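Local coordinates for protein glycosyl transferase family 9 (Veillonella parvula, PDB 3TOV) that probably transfers a sugar, perhaps a heptose, from a nucleotide-activated donor to an acceptor as a GT-B glycosyltransferase of family 9, at residues Ile283-Gly288 / Ala302-Thr307; Pro98-Ser103 / Met117-Phe122; Val209-Gly214 / Glu237-Lys242. All blocks are in the same frame, centred on the assembly; numbering follows the deposited sequence.

Interaction 1: residues Ile283-Gly288 / Ala302-Thr307; sequences IVALYG and AIVLET
The carbonyl oxygen of A285 is the best-held polar atom here, gripped by one strong bond and two lesser approaches. L305 N donates to A285 O over 2.9 Å, almost along the C=O axis (173° at the oxygen); V304 CA adds a CA-H...O contact to the same oxygen, and Y287 N a weak bond. The N-H of the same residue, A285, goes to I303 O at 3.0 Å, nearly straight (173°) and in the carbonyl plane. A285 is therefore bonded to the two residues flanking its partner V304, the signature of parallel pairing, while the bonds I303 N to I283 O and Y287 N to L305 O are weak. The two short strand axes run at 16° to one another, 4.8 Å apart at closest. Strands 283-286 and 302-305, joined through helix 292-295, form a beta-alpha-beta unit at one edge of a parallel sheet, consistent with the C-terminal Rossmann-like domain of a GT-B enzyme. One sheet face carries V284, L286, I303 and L305; there the V284 and L305 side chains cross obliquely, CG1 of V284 3.9 Å from CD1 of L305, and helix 334-347 covers V284 and I303. The other face carries I283, A285, A302 and V304, with I283 CB 3.5 Å from A302 CB. Beyond the strand end, the Y287 ring lies beside V304, whose CG1, anti to the backbone N, comes 3.4 Å from Y287 CD2. Next to E306, the N-cap of helix 307-316, T307 N bonds G288 O at 3.0 Å from above the carbonyl plane, with T307 OG1 adding a weak bond.

Interaction 2: residues Pro98-Ser103 / Met117-Phe122; sequences PNERTS and MSHFLF
Segment 98-103 turns from a loop into the first turn of helix 100-109, while 117-122 has no regular structure; their nearest CA atoms are those of P98 and S118, 4.0 Å apart. N99 is the N-cap, its OD1 accepting from T102 N, and its carbonyl receives both S103 N and S103 OG. In the other segment F122 N bonds H119 O at 2.9 Å, closing a beta turn. The polar link between the two is S103 OG. Set anti to its own carbonyl carbon (chi1 -62°), it donates to N99 O at 2.6 Å and accepts from H119 N at 2.8 Å, along a nearly straight line (175°), so the hydroxyl is fixed on both sides. The H119 ring is sandwiched: E100 OE2 stands 3.4 Å above one face, offset toward the rim, with the carboxylate and ring planes 44° apart, and F120 CD2 lies over the opposite face, also toward the rim. F122 lays its ring over the helix backbone, S103 C standing 3.9 Å above the ring centre. P98 CG touches the selenium of selenomethionine M117 at 4.0 Å, the side chains crossing obliquely. N95, ending strand 92-95, binds S118 OG through ND2 and touches S103 and T102; the contact thus sits just beyond the carboxyl ends of strands 92-95 and 113-116, which with helix 100-109 form a beta-alpha-beta crossover of the Rossmann-like N-terminal sheet.

Interaction 3: residues Val209-Gly214 / Glu237-Lys242; sequences VADYFG and EQMETK
Helix 203-216, one of the helices packed on the second Rossmann-like sheet, here meets the loop that leads from helix 229-237 to strand 244-245. The tight part is one carboxylate receiving two successive backbone N-H groups. D211 OD2 accepts from E240 N at 3.1 Å (161° at the hydrogen) through its syn lone pair. D211 OD1 takes two donors: T241 N at 3.0 Å on the syn side, and T241 OG1 at 2.8 Å on the anti side. The hydroxyl gets there because OG1 stands between the backbone N and the carbonyl carbon (chi1 65°), which turns it back toward the helix. Three bonds thus hold the carboxylate in position and fix the course of the loop at two residues. An alanine in place of D211 would remove all three acceptor bonds and would probably let the loop at E240 and T241 shift away from the helix. Beside the carboxylate, M239 CB lies 3.6 Å from D211 OD1 and the packing turns apolar: selenomethionine M239 bends at its last torsion (44°) and brings CE to within 3.9 Å of A210 CB, with A207 also touching M239. The outer side is far looser. E240 is exposed, and its OE2 lies 4.2 Å from D211 OD2 without a bond; the like charges could raise the carboxylate's proton affinity, an effect the three donors would probably offset. Q238 barely takes part; its NE2 is bonded to P234 O. At G214, a residue without a side chain, T241 CG2 rests 4.0 Å from the backbone C.

How the interactions relate
Interactions 1 and 3 belong to one Rossmann-like domain and interaction 2 to the other, as the two six-stranded parallel sheets imply. Helix 334-347 links interactions 1 and 3: it touches V284 and I303 of interaction 1 and V209, Y212 and F213 of interaction 3, although their nearest atoms stay about 8 Å apart and their centres 21 Å. Interaction 2 lies about 34 Å, centre to centre, from interaction 1 and 48 Å from interaction 3, with the chain's centre between it and the latter. In GT-B enzymes the active site lies in the cleft between the domains; no catalytic or substrate-binding role is assigned here to any of the three.

Interaction 1: residues Ile283-Gly288 / Ala302-Thr307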
loop_
_atom_site.group_PDB
_atom_site.type_symbol
_atom_site.label_atom_id
_atom_site.label_comp_id
_atom_site.label_asym_id
_atom_site.label_seq_id
_atom_site.Cartn_x
_atom_site.Cartn_y
_atom_site.Cartn_z
ATOM N N ILE A 283 7.299 7.011 -8.545
ATOM C CA ILE A 283 7.692 7.096 -7.154
ATOM C C ILE A 283 9.169 7.390 -6.967
ATOM O O ILE A 283 10.016 6.739 -7.564
ATOM C CB ILE A 283 7.416 5.760 -6.448
ATOM C CG1 ILE A 283 5.925 5.385 -6.537
ATOM C CG2 ILE A 283 7.925 5.810 -5.019
ATOM C CD1 ILE A 283 4.996 6.381 -5.859
ATOM N N VAL A 284 9.486 8.380 -6.145
ATOM C CA VAL A 284 10.837 8.483 -5.611
ATOM C C VAL A 284 10.702 8.051 -4.162
ATOM O O VAL A 284 9.974 8.677 -3.387
ATOM C CB VAL A 284 11.425 9.909 -5.698
ATOM C CG1 VAL A 284 12.757 9.954 -4.987
ATOM C CG2 VAL A 284 11.602 10.359 -7.151
ATOM N N ALA A 285 11.370 6.967 -3.797
ATOM C CA ALA A 285 11.151 6.375 -2.492
ATOM C C ALA A 285 12.424 6.368 -1.652
ATOM O O ALA A 285 13.468 5.913 -2.102
ATOM C CB ALA A 285 10.608 4.973 -2.647
ATOM N N LEU A 286 12.332 6.859 -0.423
ATOM C CA LEU A 286 13.510 6.979 0.416
ATOM C C LEU A 286 13.617 5.850 1.417
ATOM O O LEU A 286 13.017 5.908 2.484
ATOM C CB LEU A 286 13.517 8.315 1.150
ATOM C CG LEU A 286 13.998 9.519 0.346
ATOM C CD1 LEU A 286 13.005 9.912 -0.724
ATOM C CD2 LEU A 286 14.224 10.668 1.285
ATOM N N TYR A 287 14.384 4.822 1.064
ATOM C CA TYR A 287 14.761 3.773 2.003
ATOM C C TYR A 287 16.122 4.132 2.549
ATOM O O TYR A 287 16.991 4.599 1.811
ATOM C CB TYR A 287 14.860 2.454 1.262
ATOM C CG TYR A 287 13.526 1.866 0.904
ATOM C CD1 TYR A 287 13.084 0.701 1.513
ATOM C CD2 TYR A 287 12.696 2.485 -0.022
ATOM C CE1 TYR A 287 11.860 0.161 1.206
ATOM C CE2 TYR A 287 11.459 1.953 -0.335
ATOM C CZ TYR A 287 11.048 0.788 0.284
ATOM O OH TYR A 287 9.825 0.229 -0.010
ATOM N N GLY A 288 16.348 3.936 3.833
ATOM C CA GLY A 288 17.657 4.297 4.356
ATOM C C GLY A 288 18.635 3.179 4.067
ATOM O O GLY A 288 18.973 2.906 2.910
ATOM N N ALA A 302 9.469 3.380 -10.473
ATOM C CA ALA A 302 10.026 4.085 -9.328
ATOM C C ALA A 302 11.559 4.140 -9.331
ATOM O O ALA A 302 12.221 3.713 -10.269
ATOM C CB ALA A 302 9.511 3.460 -8.023
ATOM N N ILE A 303 12.107 4.697 -8.265
ATOM C CA ILE A 303 13.536 4.770 -8.050
ATOM C C ILE A 303 13.680 4.808 -6.543
ATOM O O ILE A 303 13.198 5.724 -5.880
ATOM C CB ILE A 303 14.156 6.080 -8.583
ATOM C CG1 ILE A 303 14.121 6.163 -10.094
ATOM C CG2 ILE A 303 15.594 6.237 -8.135
ATOM C CD1 ILE A 303 14.654 7.501 -10.562
ATOM N N VAL A 304 14.350 3.809 -6.005
ATOM C CA VAL A 304 14.536 3.685 -4.582
ATOM C C VAL A 304 15.933 4.175 -4.215
ATOM O O VAL A 304 16.930 3.685 -4.737
ATOM C CB VAL A 304 14.334 2.225 -4.197
ATOM C CG1 VAL A 304 14.658 1.972 -2.724
ATOM C CG2 VAL A 304 12.926 1.836 -4.554
ATOM N N LEU A 305 16.004 5.165 -3.334
ATOM C CA LEU A 305 17.285 5.713 -2.923
ATOM C C LEU A 305 17.685 5.062 -1.624
ATOM O O LEU A 305 17.049 5.301 -0.605
ATOM C CB LEU A 305 17.198 7.234 -2.738
ATOM C CG LEU A 305 16.603 8.007 -3.925
ATOM C CD1 LEU A 305 16.356 9.473 -3.606
ATOM C CD2 LEU A 305 17.476 7.854 -5.164
ATOM N N GLU A 306 18.721 4.224 -1.661
ATOM C CA GLU A 306 19.256 3.644 -0.436
ATOM C C GLU A 306 20.711 4.033 -0.171
ATOM O O GLU A 306 21.365 4.670 -0.994
ATOM C CB GLU A 306 19.061 2.127 -0.410
ATOM C CG GLU A 306 18.922 1.489 -1.782
ATOM C CD GLU A 306 18.556 0.012 -1.712
ATOM O OE1 GLU A 306 18.565 -0.572 -0.594
ATOM O OE2 GLU A 306 18.261 -0.551 -2.790
ATOM N N THR A 307 21.200 3.657 1.003
ATOM C CA THR A 307 22.537 4.014 1.449
ATOM C C THR A 307 23.691 3.803 0.434
ATOM O O THR A 307 24.461 4.732 0.196
ATOM C CB THR A 307 22.857 3.331 2.796
ATOM O OG1 THR A 307 22.020 3.878 3.820
ATOM C CG2 THR A 307 24.326 3.552 3.171
#

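Interaction 2: residues Pro98-Ser103 / Met117-Phe122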
loop_
_atom_site.group_PDB
_atom_site.type_symbol
_atom_site.label_atom_id
_atom_site.label_comp_id
_atom_site.label_asym_id
_atom_site.label_seq_id
_atom_site.Cartn_x
_atom_site.Cartn_y
_atom_site.Cartn_z
ATOM N N PRO A 98 -1.830 -15.010 9.116
ATOM C CA PRO A 98 -1.478 -16.101 10.035
ATOM C C PRO A 98 -1.362 -15.760 11.517
ATOM O O PRO A 98 -0.730 -16.536 12.234
ATOM C CB PRO A 98 -0.126 -16.582 9.506
ATOM C CG PRO A 98 0.404 -15.439 8.712
ATOM C CD PRO A 98 -0.770 -14.747 8.132
ATOM N N ASN A 99 -1.950 -14.662 11.982
ATOM C CA ASN A 99 -2.057 -14.457 13.428
ATOM C C ASN A 99 -3.261 -15.236 13.957
ATOM O O ASN A 99 -4.156 -15.578 13.194
ATOM C CB ASN A 99 -2.225 -12.986 13.757
ATOM C CG ASN A 99 -3.565 -12.451 13.301
ATOM O OD1 ASN A 99 -4.110 -12.902 12.288
ATOM N ND2 ASN A 99 -4.116 -11.501 14.055
ATOM N N GLU A 100 -3.291 -15.501 15.258
ATOM C CA GLU A 100 -4.371 -16.280 15.854
ATOM C C GLU A 100 -5.779 -15.721 15.636
ATOM O O GLU A 100 -6.716 -16.464 15.338
ATOM C CB GLU A 100 -4.129 -16.455 17.341
ATOM C CG GLU A 100 -3.512 -15.252 17.964
ATOM C CD GLU A 100 -2.022 -15.413 18.134
ATOM O OE1 GLU A 100 -1.262 -14.807 17.344
ATOM O OE2 GLU A 100 -1.616 -16.141 19.068
ATOM N N ARG A 101 -5.947 -14.419 15.794
ATOM C CA ARG A 101 -7.273 -13.857 15.599
ATOM C C ARG A 101 -7.858 -14.137 14.211
ATOM O O ARG A 101 -8.978 -14.625 14.092
ATOM C CB ARG A 101 -7.285 -12.374 15.926
ATOM C CG ARG A 101 -7.770 -12.126 17.332
ATOM C CD ARG A 101 -7.362 -10.769 17.856
ATOM N NE ARG A 101 -8.195 -10.388 18.992
ATOM C CZ ARG A 101 -8.057 -10.861 20.227
ATOM N NH1 ARG A 101 -8.878 -10.444 21.178
ATOM N NH2 ARG A 101 -7.112 -11.748 20.516
ATOM N N THR A 102 -7.114 -13.844 13.155
ATOM C CA THR A 102 -7.651 -14.105 11.832
ATOM C C THR A 102 -7.687 -15.592 11.561
ATOM O O THR A 102 -8.570 -16.091 10.867
ATOM C CB THR A 102 -6.862 -13.419 10.739
ATOM O OG1 THR A 102 -6.958 -12.005 10.917
ATOM C CG2 THR A 102 -7.447 -13.778 9.393
ATOM N N SER A 103 -6.720 -16.312 12.105
ATOM C CA SER A 103 -6.707 -17.747 11.924
ATOM C C SER A 103 -7.980 -18.275 12.556
ATOM O O SER A 103 -8.705 -19.056 11.959
ATOM C CB SER A 103 -5.463 -18.363 12.560
ATOM O OG SER A 103 -4.287 -17.863 11.948
HETATM N N MSE A 117 -2.389 -19.738 4.955
HETATM C CA MSE A 117 -1.482 -19.947 6.059
HETATM C C MSE A 117 -2.152 -19.441 7.313
HETATM O O MSE A 117 -2.723 -18.353 7.314
HETATM C CB MSE A 117 -0.180 -19.185 5.827
HETATM C CG MSE A 117 0.893 -19.593 6.793
HETATM SE SE MSE A 117 2.375 -18.368 6.915
HETATM C CE MSE A 117 3.296 -19.244 8.388
ATOM N N SER A 118 -2.091 -20.231 8.375
ATOM C CA SER A 118 -2.692 -19.842 9.641
ATOM C C SER A 118 -1.757 -20.134 10.806
ATOM O O SER A 118 -0.775 -20.874 10.660
ATOM C CB SER A 118 -4.041 -20.543 9.843
ATOM O OG SER A 118 -5.017 -20.023 8.950
ATOM N N HIS A 119 -2.063 -19.531 11.952
ATOM C CA HIS A 119 -1.316 -19.774 13.173
ATOM C C HIS A 119 -1.285 -21.285 13.451
ATOM O O HIS A 119 -2.245 -22.011 13.160
ATOM C CB HIS A 119 -1.965 -19.003 14.315
ATOM C CG HIS A 119 -1.093 -18.839 15.520
ATOM N ND1 HIS A 119 -1.184 -19.664 16.624
ATOM C CD2 HIS A 119 -0.130 -17.931 15.805
ATOM C CE1 HIS A 119 -0.305 -19.277 17.531
ATOM N NE2 HIS A 119 0.350 -18.229 17.058
ATOM N N PHE A 120 -0.166 -21.763 13.983
ATOM C CA PHE A 120 0.037 -23.195 14.157
ATOM C C PHE A 120 -0.988 -23.806 15.110
ATOM O O PHE A 120 -1.194 -25.030 15.148
ATOM C CB PHE A 120 1.455 -23.474 14.656
ATOM C CG PHE A 120 1.694 -23.043 16.072
ATOM C CD1 PHE A 120 1.412 -23.899 17.130
ATOM C CD2 PHE A 120 2.202 -21.780 16.352
ATOM C CE1 PHE A 120 1.637 -23.499 18.437
ATOM C CE2 PHE A 120 2.431 -21.381 17.657
ATOM C CZ PHE A 120 2.146 -22.229 18.698
ATOM N N LEU A 121 -1.636 -22.950 15.886
ATOM C CA LEU A 121 -2.670 -23.418 16.779
ATOM C C LEU A 121 -3.916 -23.896 16.026
ATOM O O LEU A 121 -4.614 -24.780 16.501
ATOM C CB LEU A 121 -3.006 -22.351 17.803
ATOM C CG LEU A 121 -2.427 -22.659 19.176
ATOM C CD1 LEU A 121 -2.902 -21.635 20.182
ATOM C CD2 LEU A 121 -2.822 -24.052 19.632
ATOM N N PHE A 122 -4.179 -23.332 14.850
ATOM C CA PHE A 122 -5.271 -23.803 13.999
ATOM C C PHE A 122 -4.831 -24.716 12.852
ATOM O O PHE A 122 -5.676 -25.232 12.105
ATOM C CB PHE A 122 -6.032 -22.620 13.417
ATOM C CG PHE A 122 -6.668 -21.749 14.452
ATOM C CD1 PHE A 122 -7.977 -21.944 14.826
ATOM C CD2 PHE A 122 -5.950 -20.729 15.055
ATOM C CE1 PHE A 122 -8.552 -21.147 15.771
ATOM C CE2 PHE A 122 -6.529 -19.924 16.004
ATOM C CZ PHE A 122 -7.825 -20.134 16.361
#

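Interaction 3: residues Val209-Gly214 / Glu237-Lys242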
loop_
_atom_site.group_PDB
_atom_site.type_symbol
_atom_site.label_atom_id
_atom_site.label_comp_id
_atom_site.label_asym_id
_atom_site.label_seq_id
_atom_site.Cartn_x
_atom_site.Cartn_y
_atom_site.Cartn_z
ATOM N N VAL A 209 13.700 20.968 -1.243
ATOM C CA VAL A 209 13.280 20.225 -2.424
ATOM C C VAL A 209 11.980 20.747 -3.035
ATOM O O VAL A 209 11.932 21.109 -4.209
ATOM C CB VAL A 209 13.131 18.719 -2.112
ATOM C CG1 VAL A 209 12.413 18.001 -3.259
ATOM C CG2 VAL A 209 14.502 18.093 -1.819
ATOM N N ALA A 210 10.921 20.774 -2.235
ATOM C CA ALA A 210 9.629 21.287 -2.686
ATOM C C ALA A 210 9.756 22.693 -3.294
ATOM O O ALA A 210 9.243 22.947 -4.388
ATOM C CB ALA A 210 8.643 21.281 -1.540
ATOM N N ASP A 211 10.443 23.584 -2.569
ATOM C CA ASP A 211 10.789 24.934 -3.022
ATOM C C ASP A 211 11.516 24.930 -4.364
ATOM O O ASP A 211 11.193 25.735 -5.245
ATOM C CB ASP A 211 11.689 25.619 -1.990
ATOM C CG ASP A 211 10.921 26.497 -1.020
ATOM O OD1 ASP A 211 9.771 26.882 -1.331
ATOM O OD2 ASP A 211 11.489 26.811 0.051
ATOM N N TYR A 212 12.514 24.044 -4.496
ATOM C CA TYR A 212 13.199 23.816 -5.771
ATOM C C TYR A 212 12.215 23.746 -6.938
ATOM O O TYR A 212 12.301 24.538 -7.874
ATOM C CB TYR A 212 14.032 22.529 -5.755
ATOM C CG TYR A 212 14.709 22.285 -7.085
ATOM C CD1 TYR A 212 15.895 22.933 -7.394
ATOM C CD2 TYR A 212 14.138 21.450 -8.046
ATOM C CE1 TYR A 212 16.515 22.749 -8.610
ATOM C CE2 TYR A 212 14.746 21.263 -9.270
ATOM C CZ TYR A 212 15.944 21.917 -9.549
ATOM O OH TYR A 212 16.589 21.762 -10.760
ATOM N N PHE A 213 11.280 22.801 -6.878
ATOM C CA PHE A 213 10.292 22.647 -7.944
ATOM C C PHE A 213 9.331 23.823 -8.065
ATOM O O PHE A 213 9.179 24.404 -9.139
ATOM C CB PHE A 213 9.537 21.323 -7.803
ATOM C CG PHE A 213 10.380 20.132 -8.119
ATOM C CD1 PHE A 213 10.649 19.790 -9.435
ATOM C CD2 PHE A 213 10.945 19.384 -7.108
ATOM C CE1 PHE A 213 11.447 18.702 -9.739
ATOM C CE2 PHE A 213 11.751 18.290 -7.402
ATOM C CZ PHE A 213 12.000 17.943 -8.721
ATOM N N GLY A 214 8.685 24.173 -6.962
ATOM C CA GLY A 214 7.794 25.315 -6.945
ATOM C C GLY A 214 8.446 26.543 -7.551
ATOM O O GLY A 214 7.796 27.308 -8.270
ATOM N N GLU A 237 6.507 25.514 7.011
ATOM C CA GLU A 237 6.838 26.730 7.741
ATOM C C GLU A 237 7.962 27.504 7.061
ATOM O O GLU A 237 7.919 28.731 6.988
ATOM C CB GLU A 237 7.247 26.373 9.170
ATOM C CG GLU A 237 7.676 27.547 10.029
ATOM C CD GLU A 237 7.983 27.135 11.468
ATOM O OE1 GLU A 237 8.478 27.988 12.247
ATOM O OE2 GLU A 237 7.724 25.961 11.823
ATOM N N GLN A 238 8.958 26.775 6.552
ATOM C CA GLN A 238 10.178 27.386 6.009
ATOM C C GLN A 238 10.280 27.355 4.486
ATOM O O GLN A 238 11.349 27.571 3.929
ATOM C CB GLN A 238 11.417 26.730 6.613
ATOM C CG GLN A 238 11.499 25.232 6.390
ATOM C CD GLN A 238 12.711 24.625 7.065
ATOM O OE1 GLN A 238 13.837 25.107 6.898
ATOM N NE2 GLN A 238 12.487 23.572 7.850
HETATM N N MSE A 239 9.173 27.089 3.812
HETATM C CA MSE A 239 9.159 27.180 2.365
HETATM C C MSE A 239 8.831 28.601 1.892
HETATM O O MSE A 239 7.923 29.254 2.412
HETATM C CB MSE A 239 8.160 26.193 1.791
HETATM C CG MSE A 239 8.503 24.749 2.056
HETATM SE SE MSE A 239 7.094 23.611 1.351
HETATM C CE MSE A 239 6.835 24.482 -0.382
ATOM N N GLU A 240 9.578 29.073 0.900
ATOM C CA GLU A 240 9.342 30.380 0.312
ATOM C C GLU A 240 8.300 30.321 -0.806
ATOM O O GLU A 240 7.928 31.354 -1.361
ATOM C CB GLU A 240 10.650 30.964 -0.227
ATOM C CG GLU A 240 11.852 30.780 0.688
ATOM C CD GLU A 240 13.179 30.899 -0.063
ATOM O OE1 GLU A 240 13.291 31.801 -0.927
ATOM O OE2 GLU A 240 14.101 30.083 0.200
ATOM N N THR A 241 7.847 29.114 -1.142
ATOM C CA THR A 241 6.790 28.931 -2.145
ATOM C C THR A 241 5.542 28.368 -1.480
ATOM O O THR A 241 5.605 27.903 -0.342
ATOM C CB THR A 241 7.209 27.993 -3.319
ATOM O OG1 THR A 241 7.434 26.651 -2.836
ATOM C CG2 THR A 241 8.456 28.533 -4.040
ATOM N N LYS A 242 4.413 28.400 -2.184
ATOM C CA LYS A 242 3.147 28.015 -1.570
ATOM C C LYS A 242 2.824 26.581 -1.892
ATOM O O LYS A 242 2.497 26.251 -3.036
ATOM C CB LYS A 242 2.003 28.945 -2.009
ATOM C CG LYS A 242 0.668 28.720 -1.299
ATOM C CD LYS A 242 -0.458 28.423 -2.309
ATOM C CE LYS A 242 -1.794 28.149 -1.615
ATOM N NZ LYS A 242 -2.811 27.543 -2.529
#